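Long-range contact in CCMAN5 (Cellulosimicrobium cellulans, PDB 2XSG), which hydrolyses alpha-mannosides as a calcium-binding family 92 glycosidase, and probably uncovers mannose-6-phosphate on yeast-type glycans by removing a capping mannose: residues Arg448-Val459 with Leu512-Gln522. Sequence-based numbering, arbitrary orientation.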
ATOM      1  N   ARG A 448     -14.183  34.056   2.436  1.00 13.72           N
ATOM      2  CA  ARG A 448     -12.810  34.356   2.858  1.00 13.37           C
ATOM      3  C   ARG A 448     -11.732  33.588   2.077  1.00 12.75           C
ATOM      4  O   ARG A 448     -10.564  34.010   2.021  1.00 13.12           O
ATOM      5  CB  ARG A 448     -12.648  34.205   4.382  1.00 13.43           C
ATOM      6  CG  ARG A 448     -12.398  32.769   4.864  1.00 14.22           C
ATOM      7  CD  ARG A 448     -12.194  32.715   6.359  1.00 13.91           C
ATOM      8  NE  ARG A 448     -13.452  32.727   7.104  1.00 15.31           N
ATOM      9  CZ  ARG A 448     -14.091  31.634   7.500  1.00 14.60           C
ATOM     10  NH1 ARG A 448     -13.598  30.431   7.208  1.00 13.51           N
ATOM     11  NH2 ARG A 448     -15.222  31.741   8.180  1.00 13.68           N
ATOM     12  N   GLY A 449     -12.122  32.463   1.477  1.00 12.29           N
ATOM     13  CA  GLY A 449     -11.215  31.665   0.653  1.00 11.12           C
ATOM     14  C   GLY A 449     -10.457  30.538   1.341  1.00 10.89           C
ATOM     15  O   GLY A 449      -9.515  29.989   0.755  1.00 10.56           O
ATOM     16  N   TYR A 450     -10.876  30.166   2.553  1.00 10.23           N
ATOM     17  CA  TYR A 450     -10.191  29.115   3.331  1.00 11.01           C
ATOM     18  C   TYR A 450     -10.975  28.680   4.579  1.00 10.82           C
ATOM     19  O   TYR A 450     -11.828  29.415   5.087  1.00 11.13           O
ATOM     20  CB  TYR A 450      -8.779  29.561   3.743  1.00 10.97           C
ATOM     21  CG  TYR A 450      -8.788  30.826   4.574  1.00 12.82           C
ATOM     22  CD1 TYR A 450      -8.868  30.772   5.968  1.00 13.41           C
ATOM     23  CD2 TYR A 450      -8.750  32.081   3.961  1.00 12.21           C
ATOM     24  CE1 TYR A 450      -8.892  31.937   6.732  1.00 12.68           C
ATOM     25  CE2 TYR A 450      -8.769  33.251   4.718  1.00 13.06           C
ATOM     26  CZ  TYR A 450      -8.848  33.175   6.093  1.00 12.89           C
ATOM     27  OH  TYR A 450      -8.871  34.344   6.828  1.00 11.83           O
ATOM     28  N   VAL A 451     -10.665  27.492   5.082  1.00 10.99           N
ATOM     29  CA  VAL A 451     -11.270  27.001   6.322  1.00 10.44           C
ATOM     30  C   VAL A 451     -10.519  27.618   7.510  1.00 10.92           C
ATOM     31  O   VAL A 451      -9.308  27.432   7.645  1.00 10.51           O
ATOM     32  CB  VAL A 451     -11.235  25.454   6.389  1.00 10.88           C
ATOM     33  CG1 VAL A 451     -11.996  24.943   7.621  1.00 10.08           C
ATOM     34  CG2 VAL A 451     -11.815  24.849   5.099  1.00  9.94           C
ATOM     35  N   ALA A 452     -11.248  28.361   8.349  1.00 10.92           N
ATOM     36  CA  ALA A 452     -10.675  29.070   9.502  1.00 11.06           C
ATOM     37  C   ALA A 452      -9.934  28.142  10.461  1.00 11.13           C
ATOM     38  O   ALA A 452     -10.492  27.145  10.916  1.00 11.12           O
ATOM     39  CB  ALA A 452     -11.782  29.834  10.259  1.00 10.83           C
ATOM     40  N   GLY A 453      -8.684  28.475  10.780  1.00 11.26           N
ATOM     41  CA  GLY A 453      -7.885  27.666  11.716  1.00 10.92           C
ATOM     42  C   GLY A 453      -7.563  26.233  11.287  1.00 10.80           C
ATOM     43  O   GLY A 453      -7.072  25.431  12.090  1.00 10.88           O
ATOM     44  N   ASN A 454      -7.824  25.902  10.027  1.00  9.60           N
ATOM     45  CA  ASN A 454      -7.608  24.538   9.541  1.00  9.68           C
ATOM     46  C   ASN A 454      -6.815  24.524   8.216  1.00  9.28           C
ATOM     47  O   ASN A 454      -7.371  24.250   7.164  1.00  9.10           O
ATOM     48  CB  ASN A 454      -8.948  23.785   9.417  1.00  9.21           C
ATOM     49  CG  ASN A 454      -8.781  22.263   9.380  1.00  9.67           C
ATOM     50  OD1 ASN A 454      -7.743  21.739   8.983  1.00 10.10           O
ATOM     51  ND2 ASN A 454      -9.815  21.553   9.799  1.00  8.85           N
ATOM     52  N   PRO A 455      -5.504  24.831   8.276  1.00  9.02           N
ATOM     53  CA  PRO A 455      -4.726  24.903   7.039  1.00  9.01           C
ATOM     54  C   PRO A 455      -4.672  23.558   6.305  1.00  8.56           C
ATOM     55  O   PRO A 455      -4.576  23.530   5.085  1.00  9.09           O
ATOM     56  CB  PRO A 455      -3.330  25.351   7.517  1.00  8.76           C
ATOM     57  CG  PRO A 455      -3.278  24.963   8.959  1.00  8.85           C
ATOM     58  CD  PRO A 455      -4.681  25.132   9.461  1.00  8.91           C
ATOM     59  N   GLY A 456      -4.769  22.460   7.045  1.00  8.37           N
ATOM     60  CA  GLY A 456      -4.685  21.119   6.462  1.00  7.30           C
ATOM     61  C   GLY A 456      -5.861  20.800   5.569  1.00  7.25           C
ATOM     62  O   GLY A 456      -5.684  20.307   4.454  1.00  6.79           O
ATOM     63  N   ALA A 457      -7.070  21.078   6.061  1.00  6.33           N
ATOM     64  CA  ALA A 457      -8.278  20.836   5.292  1.00  5.98           C
ATOM     65  C   ALA A 457      -8.311  21.708   4.023  1.00  5.57           C
ATOM     66  O   ALA A 457      -8.803  21.267   2.978  1.00  4.71           O
ATOM     67  CB  ALA A 457      -9.527  21.086   6.161  1.00  5.96           C
ATOM     68  N   SER A 458      -7.781  22.932   4.129  1.00  5.22           N
ATOM     69  CA  SER A 458      -7.711  23.870   2.992  1.00  5.00           C
ATOM     70  C   SER A 458      -6.820  23.359   1.873  1.00  4.39           C
ATOM     71  O   SER A 458      -7.279  23.240   0.742  1.00  4.13           O
ATOM     72  CB  SER A 458      -7.255  25.271   3.424  1.00  5.23           C
ATOM     73  OG  SER A 458      -8.175  25.856   4.345  1.00  7.79           O
ATOM     74  N   VAL A 459      -5.556  23.045   2.180  1.00  4.17           N
ATOM     75  CA  VAL A 459      -4.633  22.538   1.155  1.00  3.77           C
ATOM     76  C   VAL A 459      -5.136  21.231   0.544  1.00  3.97           C
ATOM     77  O   VAL A 459      -4.934  20.972  -0.642  1.00  3.70           O
ATOM     78  CB  VAL A 459      -3.150  22.355   1.657  1.00  3.56           C
ATOM     79  CG1 VAL A 459      -2.487  23.697   1.999  1.00  3.40           C
ATOM     80  CG2 VAL A 459      -3.094  21.417   2.835  1.00  3.81           C
ATOM     81  N   LEU A 512       2.830  28.128   4.778  1.00  5.28           N
ATOM     82  CA  LEU A 512       1.516  27.720   5.226  1.00  5.45           C
ATOM     83  C   LEU A 512       1.397  27.964   6.727  1.00  5.72           C
ATOM     84  O   LEU A 512       2.233  27.495   7.504  1.00  5.44           O
ATOM     85  CB  LEU A 512       1.292  26.243   4.910  1.00  4.96           C
ATOM     86  CG  LEU A 512      -0.060  25.633   5.319  1.00  4.89           C
ATOM     87  CD1 LEU A 512      -1.229  26.188   4.463  1.00  3.14           C
ATOM     88  CD2 LEU A 512      -0.008  24.125   5.207  1.00  3.13           C
ATOM     89  N   THR A 513       0.357  28.707   7.105  1.00  5.99           N
ATOM     90  CA  THR A 513       0.098  29.132   8.486  1.00  7.09           C
ATOM     91  C   THR A 513      -1.427  29.163   8.739  1.00  7.12           C
ATOM     92  O   THR A 513      -2.180  29.603   7.869  1.00  7.73           O
ATOM     93  CB  THR A 513       0.694  30.551   8.734  1.00  6.74           C
ATOM     94  OG1 THR A 513       2.079  30.544   8.411  1.00  8.52           O
ATOM     95  CG2 THR A 513       0.555  30.996  10.181  1.00  7.69           C
ATOM     96  N   PRO A 514      -1.896  28.688   9.918  1.00  7.25           N
ATOM     97  CA  PRO A 514      -3.330  28.785  10.167  1.00  7.88           C
ATOM     98  C   PRO A 514      -3.779  30.263  10.229  1.00  8.26           C
ATOM     99  O   PRO A 514      -3.040  31.134  10.713  1.00  8.06           O
ATOM    100  CB  PRO A 514      -3.493  28.109  11.532  1.00  7.81           C
ATOM    101  CG  PRO A 514      -2.160  28.327  12.198  1.00  7.11           C
ATOM    102  CD  PRO A 514      -1.181  28.137  11.080  1.00  6.88           C
ATOM    103  N   ARG A 515      -4.983  30.517   9.744  1.00  9.12           N
ATOM    104  CA  ARG A 515      -5.503  31.871   9.637  1.00  9.63           C
ATOM    105  C   ARG A 515      -6.904  31.914  10.203  1.00 10.08           C
ATOM    106  O   ARG A 515      -7.743  31.072   9.879  1.00  9.39           O
ATOM    107  CB  ARG A 515      -5.511  32.310   8.181  1.00  9.63           C
ATOM    108  CG  ARG A 515      -5.271  33.787   7.971  1.00  9.80           C
ATOM    109  CD  ARG A 515      -5.506  34.184   6.512  1.00 10.32           C
ATOM    110  NE  ARG A 515      -5.288  35.623   6.334  1.00 11.51           N
ATOM    111  CZ  ARG A 515      -5.084  36.228   5.168  1.00 10.89           C
ATOM    112  NH1 ARG A 515      -5.069  35.537   4.030  1.00  9.26           N
ATOM    113  NH2 ARG A 515      -4.893  37.538   5.146  1.00 10.70           N
ATOM    114  N   ALA A 516      -7.139  32.904  11.068  1.00 10.96           N
ATOM    115  CA  ALA A 516      -8.412  33.083  11.738  1.00 11.40           C
ATOM    116  C   ALA A 516      -9.499  33.525  10.747  1.00 11.89           C
ATOM    117  O   ALA A 516      -9.202  33.935   9.613  1.00 11.53           O
ATOM    118  CB  ALA A 516      -8.269  34.101  12.887  1.00 10.99           C
ATOM    119  N   ALA A 517     -10.751  33.441  11.184  1.00 12.66           N
ATOM    120  CA  ALA A 517     -11.877  33.891  10.371  1.00 13.83           C
ATOM    121  C   ALA A 517     -11.723  35.345   9.898  1.00 14.62           C
ATOM    122  O   ALA A 517     -11.995  35.641   8.740  1.00 14.66           O
ATOM    123  CB  ALA A 517     -13.200  33.679  11.107  1.00 14.13           C
ATOM    124  N   ASP A 518     -11.230  36.228  10.770  1.00 15.63           N
ATOM    125  CA  ASP A 518     -11.105  37.657  10.435  1.00 16.58           C
ATOM    126  C   ASP A 518      -9.853  37.997   9.602  1.00 16.73           C
ATOM    127  O   ASP A 518      -9.520  39.173   9.396  1.00 17.15           O
ATOM    128  CB  ASP A 518     -11.217  38.539  11.701  1.00 16.96           C
ATOM    129  CG  ASP A 518     -10.032  38.378  12.666  1.00 19.00           C
ATOM    130  OD1 ASP A 518      -9.037  37.694  12.334  1.00 20.56           O
ATOM    131  OD2 ASP A 518     -10.090  38.959  13.771  1.00 19.45           O
ATOM    132  N   GLY A 519      -9.168  36.967   9.118  1.00 16.64           N
ATOM    133  CA  GLY A 519      -7.919  37.154   8.381  1.00 16.47           C
ATOM    134  C   GLY A 519      -6.638  37.323   9.199  1.00 16.38           C
ATOM    135  O   GLY A 519      -5.546  37.363   8.622  1.00 16.55           O
ATOM    136  N   SER A 520      -6.755  37.452  10.526  1.00 16.17           N
ATOM    137  CA  SER A 520      -5.580  37.465  11.425  1.00 15.99           C
ATOM    138  C   SER A 520      -4.855  36.153  11.256  1.00 15.14           C
ATOM    139  O   SER A 520      -5.497  35.101  11.203  1.00 15.09           O
ATOM    140  CB  SER A 520      -5.995  37.519  12.900  1.00 16.18           C
ATOM    141  OG  SER A 520      -6.818  38.624  13.187  1.00 19.32           O
ATOM    142  N   TRP A 521      -3.528  36.197  11.206  1.00 14.40           N
ATOM    143  CA  TRP A 521      -2.741  34.965  11.234  1.00 13.14           C
ATOM    144  C   TRP A 521      -2.756  34.390  12.645  1.00 13.02           C
ATOM    145  O   TRP A 521      -2.787  35.153  13.624  1.00 13.01           O
ATOM    146  CB  TRP A 521      -1.325  35.236  10.769  1.00 13.13           C
ATOM    147  CG  TRP A 521      -1.295  35.641   9.354  1.00 10.96           C
ATOM    148  CD1 TRP A 521      -1.134  36.905   8.866  1.00 10.37           C
ATOM    149  CD2 TRP A 521      -1.471  34.783   8.219  1.00 10.59           C
ATOM    150  NE1 TRP A 521      -1.185  36.891   7.480  1.00 10.51           N
ATOM    151  CE2 TRP A 521      -1.390  35.603   7.057  1.00 10.27           C
ATOM    152  CE3 TRP A 521      -1.677  33.403   8.065  1.00  7.28           C
ATOM    153  CZ2 TRP A 521      -1.496  35.083   5.764  1.00  8.83           C
ATOM    154  CZ3 TRP A 521      -1.795  32.886   6.777  1.00  7.36           C
ATOM    155  CH2 TRP A 521      -1.691  33.724   5.643  1.00  8.20           C
ATOM    156  N   GLN A 522      -2.779  33.065  12.757  1.00 12.09           N
ATOM    157  CA  GLN A 522      -2.751  32.427  14.073  1.00 12.01           C
ATOM    158  C   GLN A 522      -1.350  31.944  14.411  1.00 11.94           C
ATOM    159  O   GLN A 522      -0.605  31.502  13.539  1.00 11.14           O
ATOM    160  CB  GLN A 522      -3.780  31.289  14.176  1.00 12.07           C
ATOM    161  CG  GLN A 522      -5.245  31.788  14.186  1.00 12.28           C
ATOM    162  CD  GLN A 522      -6.268  30.663  14.052  1.00 11.45           C
ATOM    163  OE1 GLN A 522      -7.414  30.797  14.477  1.00 12.10           O
ATOM    164  NE2 GLN A 522      -5.849  29.547  13.489  1.00 10.89           N
TER
HETATM  165  O   HOH W   1      -6.325  28.116   8.125  1.00  7.29           O
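With CG of Tyr450 set between its own backbone N and carbonyl carbon (chi1 59°), the phenol points at the 512-522 loop, where Arg515, extended from CG to NE, crosses it at about a right angle. Tyr450 OH donates to Ala516 O at 2.8 Å, nearly in line with the carbonyl. Ala516 O also accepts from Gly519 N, closing the type I turn 516-519, so two donors grip one oxygen. Arg515 CD lies 3.5 Å from Tyr450 CZ, while its guanidinium, with one face over Trp521, gives NE to Gly519 O at 2.9 Å and NH1 to Lys494 O. Arg448 CD lies over the rim of one face of the Tyr450 ring; the bend at chi3 (81°) then turns the guanidinium so that NH1 donates to Tyr450 O at 2.9 Å, and Ala517 CA sits over one face of the Arg448 guanidinium. The backbones join directly where Gly453 N donates to Arg515 O at 2.9 Å; a water bridges Val451 O and Arg515 N. Pro455 CD packs on Pro514 CB at 3.8 Å, and Val459 CG1 meets Leu512 CD1 tip to tip at 3.7 Å. The type II turn 451-454 between helices 443-448 and 455-474, with Asn454 as N-cap, thus packs on the loop after strand 508-512, consistent with the (alpha/alpha)6 barrel of six-hairpin glycosidases.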